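Local coordinates for protein imidazolonepropionase (Unidentified, PDB 2Q09) that catalyses the hydrolytic ring opening of imidazolone-5-propanoate to N-formimidoyl-L-glutamate, the third step of histidine degradation, at residues 165-169 / 398-402; 155-159 / 170-174; 108-112 / 179-183. All coordinates share one frame. Residue numbers count along the deposited sequence, not the author numbering.

Interactions 1 and 2 occupy successive parts of strand 168-176 of the TIM barrel, with centres about 17 Å apart, and touch where Val169 CG1 lies 3.8 Å from Ala158 O. Residues 165-169 enter the strand and meet 398-402, while 170-174 pack on helix 148-164. Interaction 3 lies past the C-terminal end of the same strand, its centre about 18 Å from interaction 2 and about 33 Å from interaction 1. Along the chain, 108-112, on helix 104-113, comes first, then 155-159, 165-169, 170-174 and 179-183, with 398-402 last, so interaction 1 crosses the others and 2 nests within 3. Together they follow one barrel strand from its entry to the loops on the catalytic side.

Interaction 1 of 3, residues 165-169 / 398-402; sequences LPIRV and RVVNG
Arg398 reaches Pro166 with its guanidinium, the edge to the carbonyl O and NH1 3.7 Å from Pro166 CG. Residues 165-167 are the loop between helix 148-164 and strand 168-176, which starts at Arg168; residues 398-400 end strand 395-400. The touching parts run 59° apart, and the nearest CA atoms are those of Pro166 and Val400, 7.0 Å apart. Pro166 (phi/psi -79/71) centres an inverse gamma turn, closed by a weak hydrogen bond of 2.8 Å from Ile167 N to Leu165 O. Pro166 O faces the guanidinium edge of Arg398 and accepts two hydrogen bonds, from NH1 (2.8 Å) and NH2 (2.7 Å). Chi1 to chi3 of Arg398 are all t, which gives the reach required; NH2 also serves Val135 O and lies 3.7 Å from Ile167 CG1. Beta-branched Val400 (chi1 t) suits the strand and fills the gap between the two arginines, its CG2 3.9 Å from Pro166 O and its CG1 4.3 Å from Arg168 NE. Arg168, m at chi1 and t at chi2 and chi3, forms a salt bridge with Asp374, which also accepts the backbone N of Asn401. Asn401 (56/35) and Gly402 (81/2) have the angles of a type I' turn into strand 403-404; a side chain at Gly402 would collide with the preceding carbonyl. The contact thus joins the N-terminal end of a TIM-barrel strand to a beta-hairpin near the C-terminus. Its chemistry is polar and specific: a loop carbonyl receives two hydrogen bonds from one buried arginine, whose NH2 is shared with Val135 O.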
ATOM      1  N   LEU A 165     -11.596   0.789 -12.957  1.00 27.11           N
ATOM      2  CA  LEU A 165     -10.732  -0.367 -13.188  1.00 26.43           C
ATOM      3  C   LEU A 165     -11.068  -1.520 -12.245  1.00 26.50           C
ATOM      4  O   LEU A 165     -11.623  -1.303 -11.166  1.00 25.73           O
ATOM      5  CB  LEU A 165      -9.261   0.035 -13.010  1.00 26.86           C
ATOM      6  CG  LEU A 165      -8.730   1.143 -13.931  1.00 27.54           C
ATOM      7  CD1 LEU A 165      -7.325   1.540 -13.512  1.00 27.39           C
ATOM      8  CD2 LEU A 165      -8.734   0.659 -15.375  1.00 29.63           C
ATOM      9  N   PRO A 166     -10.731  -2.758 -12.643  1.00 25.86           N
ATOM     10  CA  PRO A 166     -11.004  -3.941 -11.819  1.00 26.32           C
ATOM     11  C   PRO A 166      -9.968  -4.076 -10.702  1.00 25.34           C
ATOM     12  O   PRO A 166      -9.122  -4.974 -10.724  1.00 26.40           O
ATOM     13  CB  PRO A 166     -10.925  -5.078 -12.831  1.00 25.43           C
ATOM     14  CG  PRO A 166      -9.804  -4.625 -13.731  1.00 26.66           C
ATOM     15  CD  PRO A 166     -10.122  -3.140 -13.934  1.00 27.30           C
ATOM     16  N   ILE A 167     -10.055  -3.185  -9.720  1.00 24.81           N
ATOM     17  CA  ILE A 167      -9.102  -3.185  -8.618  1.00 24.49           C
ATOM     18  C   ILE A 167      -9.732  -2.478  -7.416  1.00 24.26           C
ATOM     19  O   ILE A 167     -10.467  -1.504  -7.584  1.00 23.52           O
ATOM     20  CB  ILE A 167      -7.795  -2.462  -9.083  1.00 25.13           C
ATOM     21  CG1 ILE A 167      -6.605  -2.829  -8.194  1.00 26.38           C
ATOM     22  CG2 ILE A 167      -8.020  -0.957  -9.139  1.00 24.53           C
ATOM     23  CD1 ILE A 167      -6.658  -2.275  -6.808  1.00 32.86           C
ATOM     24  N   ARG A 168      -9.461  -2.975  -6.211  1.00 23.08           N
ATOM     25  CA  ARG A 168     -10.004  -2.361  -5.004  1.00 22.45           C
ATOM     26  C   ARG A 168      -9.092  -1.218  -4.567  1.00 23.16           C
ATOM     27  O   ARG A 168      -7.865  -1.359  -4.537  1.00 23.31           O
ATOM     28  CB  ARG A 168     -10.115  -3.388  -3.873  1.00 22.20           C
ATOM     29  CG  ARG A 168     -11.033  -4.562  -4.187  1.00 24.20           C
ATOM     30  CD  ARG A 168     -11.002  -5.588  -3.055  1.00 25.78           C
ATOM     31  NE  ARG A 168     -11.686  -6.830  -3.413  1.00 26.42           N
ATOM     32  CZ  ARG A 168     -13.002  -7.011  -3.366  1.00 28.31           C
ATOM     33  NH1 ARG A 168     -13.803  -6.025  -2.968  1.00 27.61           N
ATOM     34  NH2 ARG A 168     -13.521  -8.182  -3.725  1.00 25.94           N
ATOM     35  N   VAL A 169      -9.690  -0.083  -4.231  1.00 21.53           N
ATOM     36  CA  VAL A 169      -8.909   1.067  -3.805  1.00 21.27           C
ATOM     37  C   VAL A 169      -9.272   1.501  -2.399  1.00 22.43           C
ATOM     38  O   VAL A 169     -10.447   1.661  -2.077  1.00 23.51           O
ATOM     39  CB  VAL A 169      -9.121   2.277  -4.750  1.00 22.15           C
ATOM     40  CG1 VAL A 169      -8.338   3.480  -4.245  1.00 19.60           C
ATOM     41  CG2 VAL A 169      -8.696   1.915  -6.166  1.00 20.46           C
ATOM     42  N   ARG A 398      -6.750 -13.376 -13.450  1.00 25.35           N
ATOM     43  CA  ARG A 398      -6.745 -12.408 -12.355  1.00 24.33           C
ATOM     44  C   ARG A 398      -8.190 -12.216 -11.932  1.00 24.76           C
ATOM     45  O   ARG A 398      -8.970 -11.563 -12.623  1.00 24.74           O
ATOM     46  CB  ARG A 398      -6.137 -11.071 -12.811  1.00 23.66           C
ATOM     47  CG  ARG A 398      -6.152  -9.977 -11.741  1.00 21.37           C
ATOM     48  CD  ARG A 398      -5.428  -8.717 -12.240  1.00 22.52           C
ATOM     49  NE  ARG A 398      -5.522  -7.626 -11.276  1.00 22.45           N
ATOM     50  CZ  ARG A 398      -6.595  -6.860 -11.119  1.00 23.72           C
ATOM     51  NH1 ARG A 398      -7.677  -7.049 -11.872  1.00 22.94           N
ATOM     52  NH2 ARG A 398      -6.596  -5.913 -10.195  1.00 22.92           N
ATOM     53  N   VAL A 399      -8.541 -12.793 -10.787  1.00 25.09           N
ATOM     54  CA  VAL A 399      -9.899 -12.739 -10.278  1.00 24.15           C
ATOM     55  C   VAL A 399     -10.084 -11.773  -9.120  1.00 24.74           C
ATOM     56  O   VAL A 399      -9.351 -11.823  -8.129  1.00 22.91           O
ATOM     57  CB  VAL A 399     -10.357 -14.144  -9.835  1.00 23.89           C
ATOM     58  CG1 VAL A 399     -11.750 -14.076  -9.222  1.00 25.28           C
ATOM     59  CG2 VAL A 399     -10.352 -15.079 -11.025  1.00 25.02           C
ATOM     60  N   VAL A 400     -11.073 -10.891  -9.259  1.00 23.80           N
ATOM     61  CA  VAL A 400     -11.389  -9.913  -8.230  1.00 25.37           C
ATOM     62  C   VAL A 400     -12.887 -10.018  -7.946  1.00 27.79           C
ATOM     63  O   VAL A 400     -13.710  -9.917  -8.858  1.00 28.46           O
ATOM     64  CB  VAL A 400     -11.026  -8.482  -8.694  1.00 25.95           C
ATOM     65  CG1 VAL A 400     -11.448  -7.467  -7.655  1.00 26.47           C
ATOM     66  CG2 VAL A 400      -9.518  -8.395  -8.947  1.00 26.53           C
ATOM     67  N   ASN A 401     -13.226 -10.232  -6.681  1.00 28.80           N
ATOM     68  CA  ASN A 401     -14.608 -10.386  -6.246  1.00 31.09           C
ATOM     69  C   ASN A 401     -15.293 -11.519  -7.005  1.00 32.15           C
ATOM     70  O   ASN A 401     -16.480 -11.447  -7.322  1.00 32.74           O
ATOM     71  CB  ASN A 401     -15.391  -9.088  -6.436  1.00 31.65           C
ATOM     72  CG  ASN A 401     -16.595  -9.000  -5.510  1.00 33.31           C
ATOM     73  OD1 ASN A 401     -17.745  -8.975  -5.953  1.00 34.42           O
ATOM     74  ND2 ASN A 401     -16.329  -8.969  -4.211  1.00 30.05           N
ATOM     75  N   GLY A 402     -14.522 -12.558  -7.308  1.00 32.70           N
ATOM     76  CA  GLY A 402     -15.063 -13.705  -8.013  1.00 33.32           C
ATOM     77  C   GLY A 402     -15.198 -13.583  -9.516  1.00 33.95           C
ATOM     78  O   GLY A 402     -15.688 -14.507 -10.163  1.00 34.33           O
TER

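Interaction 2 of 3, residues 155-159 / 170-174; sequences LRVAR and KTTLL
Thr171 (95 Å²), Leu155 (72 Å²) and Arg159 (40 Å²) lose the most surface to the contact. Helix 155-159, held by Arg159 N to Leu155 O at 3.0 Å, runs antiparallel to strand 170-174: the axes are 174° apart in direction and approach to 8.6 Å, and the closest CA pair is Leu155 with Thr171, at 6.4 Å. Thr171 points its CB at the helix with chi1 p. Its methyl CG2 meets Ala158 CB at 3.6 Å, the small alanine allowing the helix to come close, while OG1 bonds Leu207 O. Leu155 (chi1 m, chi2 t) points toward the strand, and its two methyls reach three successive residues, with CD2 4.1 Å from Thr171 CB and 3.8 Å from Thr172 O, and CD1 4.0 Å from Leu173 CD1. Arg159 (m, m, t) folds back so that a face of its guanidinium lies over Thr171 OG1; NH2 is 3.4 Å from Thr171 OG1 at too poor an angle to bond. Its charge is met instead by Asp209, through NH1, and NH2 bonds Gly206 O. Thr172 points the other way, to Glu139 and the barrel interior, its side chain about 9 Å from the iron. Such helix-on-strand packing, with Thr171 turned to the helix and Thr172 to the barrel interior, belongs to the beta-alpha-beta crossover of the amidohydrolase TIM barrel, here strand 135-141, helix 148-164 and strand 168-176.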
ATOM      1  N   LEU A 155      -8.712  12.407  -3.425  1.00 19.49           N
ATOM      2  CA  LEU A 155      -9.489  11.280  -2.917  1.00 20.59           C
ATOM      3  C   LEU A 155     -10.587  10.905  -3.904  1.00 20.27           C
ATOM      4  O   LEU A 155     -10.903   9.727  -4.064  1.00 19.99           O
ATOM      5  CB  LEU A 155     -10.095  11.614  -1.550  1.00 20.40           C
ATOM      6  CG  LEU A 155      -9.099  11.998  -0.451  1.00 22.39           C
ATOM      7  CD1 LEU A 155      -9.860  12.284   0.835  1.00 23.59           C
ATOM      8  CD2 LEU A 155      -8.092  10.861  -0.228  1.00 23.18           C
ATOM      9  N   ARG A 156     -11.173  11.902  -4.564  1.00 21.48           N
ATOM     10  CA  ARG A 156     -12.214  11.614  -5.542  1.00 22.72           C
ATOM     11  C   ARG A 156     -11.624  10.881  -6.740  1.00 21.02           C
ATOM     12  O   ARG A 156     -12.251   9.984  -7.288  1.00 19.85           O
ATOM     13  CB  ARG A 156     -12.910  12.903  -5.999  1.00 24.71           C
ATOM     14  CG  ARG A 156     -13.898  13.450  -4.966  1.00 29.47           C
ATOM     15  CD  ARG A 156     -14.859  14.463  -5.590  1.00 33.23           C
ATOM     16  NE  ARG A 156     -14.187  15.700  -5.970  1.00 35.52           N
ATOM     17  CZ  ARG A 156     -13.925  16.696  -5.135  1.00 36.72           C
ATOM     18  NH1 ARG A 156     -14.280  16.618  -3.862  1.00 36.45           N
ATOM     19  NH2 ARG A 156     -13.300  17.772  -5.582  1.00 36.81           N
ATOM     20  N   VAL A 157     -10.427  11.274  -7.166  1.00 20.23           N
ATOM     21  CA  VAL A 157      -9.790  10.604  -8.293  1.00 20.86           C
ATOM     22  C   VAL A 157      -9.529   9.146  -7.904  1.00 20.42           C
ATOM     23  O   VAL A 157      -9.689   8.241  -8.722  1.00 20.63           O
ATOM     24  CB  VAL A 157      -8.444  11.267  -8.672  1.00 21.43           C
ATOM     25  CG1 VAL A 157      -7.685  10.384  -9.673  1.00 21.57           C
ATOM     26  CG2 VAL A 157      -8.691  12.639  -9.292  1.00 22.54           C
ATOM     27  N   ALA A 158      -9.122   8.931  -6.656  1.00 20.46           N
ATOM     28  CA  ALA A 158      -8.851   7.579  -6.177  1.00 21.62           C
ATOM     29  C   ALA A 158     -10.125   6.726  -6.278  1.00 21.96           C
ATOM     30  O   ALA A 158     -10.090   5.609  -6.793  1.00 22.45           O
ATOM     31  CB  ALA A 158      -8.339   7.621  -4.744  1.00 20.60           C
ATOM     32  N   ARG A 159     -11.245   7.256  -5.793  1.00 22.06           N
ATOM     33  CA  ARG A 159     -12.514   6.535  -5.877  1.00 23.54           C
ATOM     34  C   ARG A 159     -12.843   6.259  -7.342  1.00 23.71           C
ATOM     35  O   ARG A 159     -13.340   5.185  -7.670  1.00 24.38           O
ATOM     36  CB  ARG A 159     -13.662   7.353  -5.271  1.00 23.57           C
ATOM     37  CG  ARG A 159     -13.613   7.540  -3.762  1.00 22.61           C
ATOM     38  CD  ARG A 159     -13.706   6.220  -2.983  1.00 25.27           C
ATOM     39  NE  ARG A 159     -13.839   6.486  -1.550  1.00 25.63           N
ATOM     40  CZ  ARG A 159     -13.443   5.666  -0.581  1.00 26.42           C
ATOM     41  NH1 ARG A 159     -12.877   4.500  -0.869  1.00 26.01           N
ATOM     42  NH2 ARG A 159     -13.605   6.022   0.689  1.00 24.74           N
ATOM     43  N   LYS A 170      -8.260   1.675  -1.561  1.00 22.35           N
ATOM     44  CA  LYS A 170      -8.469   2.155  -0.204  1.00 22.64           C
ATOM     45  C   LYS A 170      -7.874   3.559  -0.245  1.00 23.49           C
ATOM     46  O   LYS A 170      -6.757   3.753  -0.742  1.00 23.83           O
ATOM     47  CB  LYS A 170      -7.708   1.297   0.807  1.00 25.70           C
ATOM     48  CG  LYS A 170      -8.103  -0.182   0.793  1.00 27.53           C
ATOM     49  CD  LYS A 170      -9.564  -0.403   1.162  1.00 30.77           C
ATOM     50  CE  LYS A 170      -9.851  -0.058   2.616  1.00 33.81           C
ATOM     51  NZ  LYS A 170     -11.229  -0.458   2.996  1.00 36.90           N
ATOM     52  N   THR A 171      -8.612   4.540   0.256  1.00 22.19           N
ATOM     53  CA  THR A 171      -8.115   5.908   0.235  1.00 22.23           C
ATOM     54  C   THR A 171      -7.581   6.339   1.584  1.00 22.98           C
ATOM     55  O   THR A 171      -8.076   5.908   2.626  1.00 21.99           O
ATOM     56  CB  THR A 171      -9.218   6.892  -0.189  1.00 22.63           C
ATOM     57  OG1 THR A 171     -10.314   6.800   0.730  1.00 23.18           O
ATOM     58  CG2 THR A 171      -9.708   6.565  -1.598  1.00 21.43           C
ATOM     59  N   THR A 172      -6.586   7.214   1.559  1.00 21.63           N
ATOM     60  CA  THR A 172      -5.991   7.699   2.784  1.00 23.24           C
ATOM     61  C   THR A 172      -5.731   9.194   2.692  1.00 23.95           C
ATOM     62  O   THR A 172      -5.064   9.664   1.767  1.00 23.45           O
ATOM     63  CB  THR A 172      -4.668   6.971   3.079  1.00 23.87           C
ATOM     64  OG1 THR A 172      -4.915   5.563   3.217  1.00 25.03           O
ATOM     65  CG2 THR A 172      -4.059   7.486   4.372  1.00 24.92           C
ATOM     66  N   LEU A 173      -6.266   9.939   3.654  1.00 23.61           N
ATOM     67  CA  LEU A 173      -6.083  11.381   3.691  1.00 23.76           C
ATOM     68  C   LEU A 173      -4.714  11.708   4.278  1.00 24.30           C
ATOM     69  O   LEU A 173      -4.455  11.437   5.449  1.00 23.53           O
ATOM     70  CB  LEU A 173      -7.164  12.028   4.556  1.00 23.08           C
ATOM     71  CG  LEU A 173      -7.054  13.545   4.684  1.00 24.29           C
ATOM     72  CD1 LEU A 173      -7.362  14.188   3.345  1.00 23.28           C
ATOM     73  CD2 LEU A 173      -8.031  14.047   5.749  1.00 27.06           C
ATOM     74  N   LEU A 174      -3.844  12.293   3.461  1.00 24.86           N
ATOM     75  CA  LEU A 174      -2.507  12.650   3.916  1.00 26.62           C
ATOM     76  C   LEU A 174      -2.278  14.153   3.770  1.00 27.32           C
ATOM     77  O   LEU A 174      -1.307  14.587   3.152  1.00 28.21           O
ATOM     78  CB  LEU A 174      -1.459  11.884   3.105  1.00 25.68           C
ATOM     79  CG  LEU A 174       0.016  12.087   3.470  1.00 25.26           C
ATOM     80  CD1 LEU A 174       0.288  11.552   4.868  1.00 26.11           C
ATOM     81  CD2 LEU A 174       0.894  11.368   2.452  1.00 27.09           C
TER

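Interaction 3 of 3, residues 108-112 / 179-183; sequences VRATR and VPPEY
Two parallel hydrogen bonds make a bidentate salt bridge between Arg112 and Glu182: NH1 to OE2 at 2.9 Å and NH2 to OE1 at 3.0 Å. Arg112, on helix 108-112 (Arg112 N to Val108 O, 2.8 Å), is nearly extended (chi1 m, then t, t) and presents its guanidinium edge; Glu182, m at chi1 and p at chi2, swings its carboxylate to it. Arg112 NE bonds Gly145 O and NH2 also Leu146 O, so all three nitrogens of the guanidinium have acceptors. This joins two elements that follow C-terminal ends of TIM-barrel strands, the catalytic side, and the side chain of Arg112 is about 7 Å from that of Tyr144, which lines the inhibitor pocket. Residues 181-183 form a 3-10 turn, closed by Tyr183 N to Pro180 O at 3.0 Å. Pro181, whose ring fixes phi at -54°, suits its first position. The prolines add van der Waals contacts: Pro180 CB lies at the guanidinium edge, 3.5 Å from Arg112 NH2, and Pro181 CG 3.9 Å from Arg109 NH2.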
ATOM      1  N   VAL A 108       3.293  19.594  -5.489  1.00 21.82           N
ATOM      2  CA  VAL A 108       2.080  20.180  -4.933  1.00 23.02           C
ATOM      3  C   VAL A 108       1.484  21.219  -5.891  1.00 22.24           C
ATOM      4  O   VAL A 108       0.280  21.226  -6.164  1.00 22.02           O
ATOM      5  CB  VAL A 108       2.363  20.849  -3.574  1.00 22.24           C
ATOM      6  CG1 VAL A 108       1.119  21.596  -3.091  1.00 22.46           C
ATOM      7  CG2 VAL A 108       2.757  19.791  -2.555  1.00 20.60           C
ATOM      8  N   ARG A 109       2.329  22.095  -6.423  1.00 23.64           N
ATOM      9  CA  ARG A 109       1.836  23.108  -7.349  1.00 25.19           C
ATOM     10  C   ARG A 109       1.280  22.464  -8.620  1.00 24.38           C
ATOM     11  O   ARG A 109       0.213  22.844  -9.109  1.00 23.52           O
ATOM     12  CB  ARG A 109       2.952  24.094  -7.705  1.00 28.50           C
ATOM     13  CG  ARG A 109       3.482  24.882  -6.504  1.00 34.23           C
ATOM     14  CD  ARG A 109       4.422  25.983  -6.956  1.00 39.51           C
ATOM     15  NE  ARG A 109       5.116  26.654  -5.858  1.00 42.63           N
ATOM     16  CZ  ARG A 109       4.522  27.243  -4.828  1.00 44.78           C
ATOM     17  NH1 ARG A 109       3.200  27.250  -4.731  1.00 46.06           N
ATOM     18  NH2 ARG A 109       5.248  27.839  -3.893  1.00 45.23           N
ATOM     19  N   ALA A 110       2.000  21.490  -9.157  1.00 22.74           N
ATOM     20  CA  ALA A 110       1.547  20.816 -10.366  1.00 23.07           C
ATOM     21  C   ALA A 110       0.228  20.082 -10.117  1.00 21.96           C
ATOM     22  O   ALA A 110      -0.664  20.079 -10.969  1.00 21.27           O
ATOM     23  CB  ALA A 110       2.610  19.827 -10.850  1.00 22.08           C
ATOM     24  N   THR A 111       0.106  19.447  -8.952  1.00 21.54           N
ATOM     25  CA  THR A 111      -1.103  18.692  -8.638  1.00 21.49           C
ATOM     26  C   THR A 111      -2.295  19.611  -8.347  1.00 22.30           C
ATOM     27  O   THR A 111      -3.420  19.308  -8.737  1.00 22.17           O
ATOM     28  CB  THR A 111      -0.863  17.721  -7.459  1.00 22.39           C
ATOM     29  OG1 THR A 111       0.200  16.821  -7.803  1.00 21.51           O
ATOM     30  CG2 THR A 111      -2.112  16.896  -7.162  1.00 21.48           C
ATOM     31  N   ARG A 112      -2.054  20.737  -7.681  1.00 23.24           N
ATOM     32  CA  ARG A 112      -3.140  21.685  -7.411  1.00 22.91           C
ATOM     33  C   ARG A 112      -3.654  22.222  -8.744  1.00 24.36           C
ATOM     34  O   ARG A 112      -4.858  22.371  -8.959  1.00 22.95           O
ATOM     35  CB  ARG A 112      -2.645  22.878  -6.607  1.00 22.24           C
ATOM     36  CG  ARG A 112      -2.319  22.622  -5.160  1.00 20.39           C
ATOM     37  CD  ARG A 112      -1.764  23.905  -4.563  1.00 21.04           C
ATOM     38  NE  ARG A 112      -1.678  23.851  -3.111  1.00 22.44           N
ATOM     39  CZ  ARG A 112      -1.290  24.874  -2.359  1.00 21.95           C
ATOM     40  NH1 ARG A 112      -0.944  26.016  -2.946  1.00 23.05           N
ATOM     41  NH2 ARG A 112      -1.283  24.772  -1.035  1.00 21.54           N
ATOM     42  N   VAL A 179       3.685  21.233   5.294  1.00 33.55           N
ATOM     43  CA  VAL A 179       2.966  22.482   5.536  1.00 33.19           C
ATOM     44  C   VAL A 179       2.927  23.273   4.228  1.00 32.43           C
ATOM     45  O   VAL A 179       3.970  23.569   3.636  1.00 32.32           O
ATOM     46  CB  VAL A 179       3.676  23.339   6.626  1.00 34.29           C
ATOM     47  CG1 VAL A 179       3.018  24.699   6.745  1.00 33.27           C
ATOM     48  CG2 VAL A 179       3.617  22.608   7.966  1.00 34.14           C
ATOM     49  N   PRO A 180       1.724  23.609   3.739  1.00 31.88           N
ATOM     50  CA  PRO A 180       1.673  24.369   2.487  1.00 31.28           C
ATOM     51  C   PRO A 180       2.316  25.747   2.622  1.00 31.37           C
ATOM     52  O   PRO A 180       2.487  26.253   3.732  1.00 31.63           O
ATOM     53  CB  PRO A 180       0.175  24.434   2.179  1.00 30.37           C
ATOM     54  CG  PRO A 180      -0.467  24.346   3.519  1.00 30.30           C
ATOM     55  CD  PRO A 180       0.368  23.296   4.222  1.00 30.82           C
ATOM     56  N   PRO A 181       2.691  26.362   1.487  1.00 32.07           N
ATOM     57  CA  PRO A 181       3.322  27.688   1.458  1.00 32.38           C
ATOM     58  C   PRO A 181       2.526  28.754   2.200  1.00 33.16           C
ATOM     59  O   PRO A 181       3.092  29.597   2.899  1.00 34.18           O
ATOM     60  CB  PRO A 181       3.412  27.992  -0.034  1.00 33.04           C
ATOM     61  CG  PRO A 181       3.577  26.630  -0.638  1.00 32.63           C
ATOM     62  CD  PRO A 181       2.567  25.810   0.125  1.00 31.17           C
ATOM     63  N   GLU A 182       1.207  28.704   2.050  1.00 32.28           N
ATOM     64  CA  GLU A 182       0.323  29.676   2.678  1.00 32.95           C
ATOM     65  C   GLU A 182       0.360  29.649   4.208  1.00 34.38           C
ATOM     66  O   GLU A 182      -0.066  30.596   4.857  1.00 33.57           O
ATOM     67  CB  GLU A 182      -1.118  29.459   2.194  1.00 31.34           C
ATOM     68  CG  GLU A 182      -1.328  29.584   0.690  1.00 28.45           C
ATOM     69  CD  GLU A 182      -0.895  28.351  -0.091  1.00 28.23           C
ATOM     70  OE1 GLU A 182      -0.720  27.272   0.519  1.00 27.52           O
ATOM     71  OE2 GLU A 182      -0.749  28.457  -1.329  1.00 26.23           O
ATOM     72  N   TYR A 183       0.868  28.558   4.781  1.00 34.03           N
ATOM     73  CA  TYR A 183       0.952  28.414   6.236  1.00 35.55           C
ATOM     74  C   TYR A 183       2.393  28.305   6.716  1.00 37.17           C
ATOM     75  O   TYR A 183       2.638  27.990   7.876  1.00 37.25           O
ATOM     76  CB  TYR A 183       0.211  27.159   6.694  1.00 33.67           C
ATOM     77  CG  TYR A 183      -1.278  27.190   6.479  1.00 34.36           C
ATOM     78  CD1 TYR A 183      -2.145  27.574   7.501  1.00 35.50           C
ATOM     79  CD2 TYR A 183      -1.821  26.823   5.255  1.00 33.16           C
ATOM     80  CE1 TYR A 183      -3.520  27.586   7.305  1.00 37.08           C
ATOM     81  CE2 TYR A 183      -3.198  26.831   5.047  1.00 35.94           C
ATOM     82  CZ  TYR A 183      -4.039  27.213   6.076  1.00 36.61           C
ATOM     83  OH  TYR A 183      -5.400  27.217   5.884  1.00 39.74           O
TER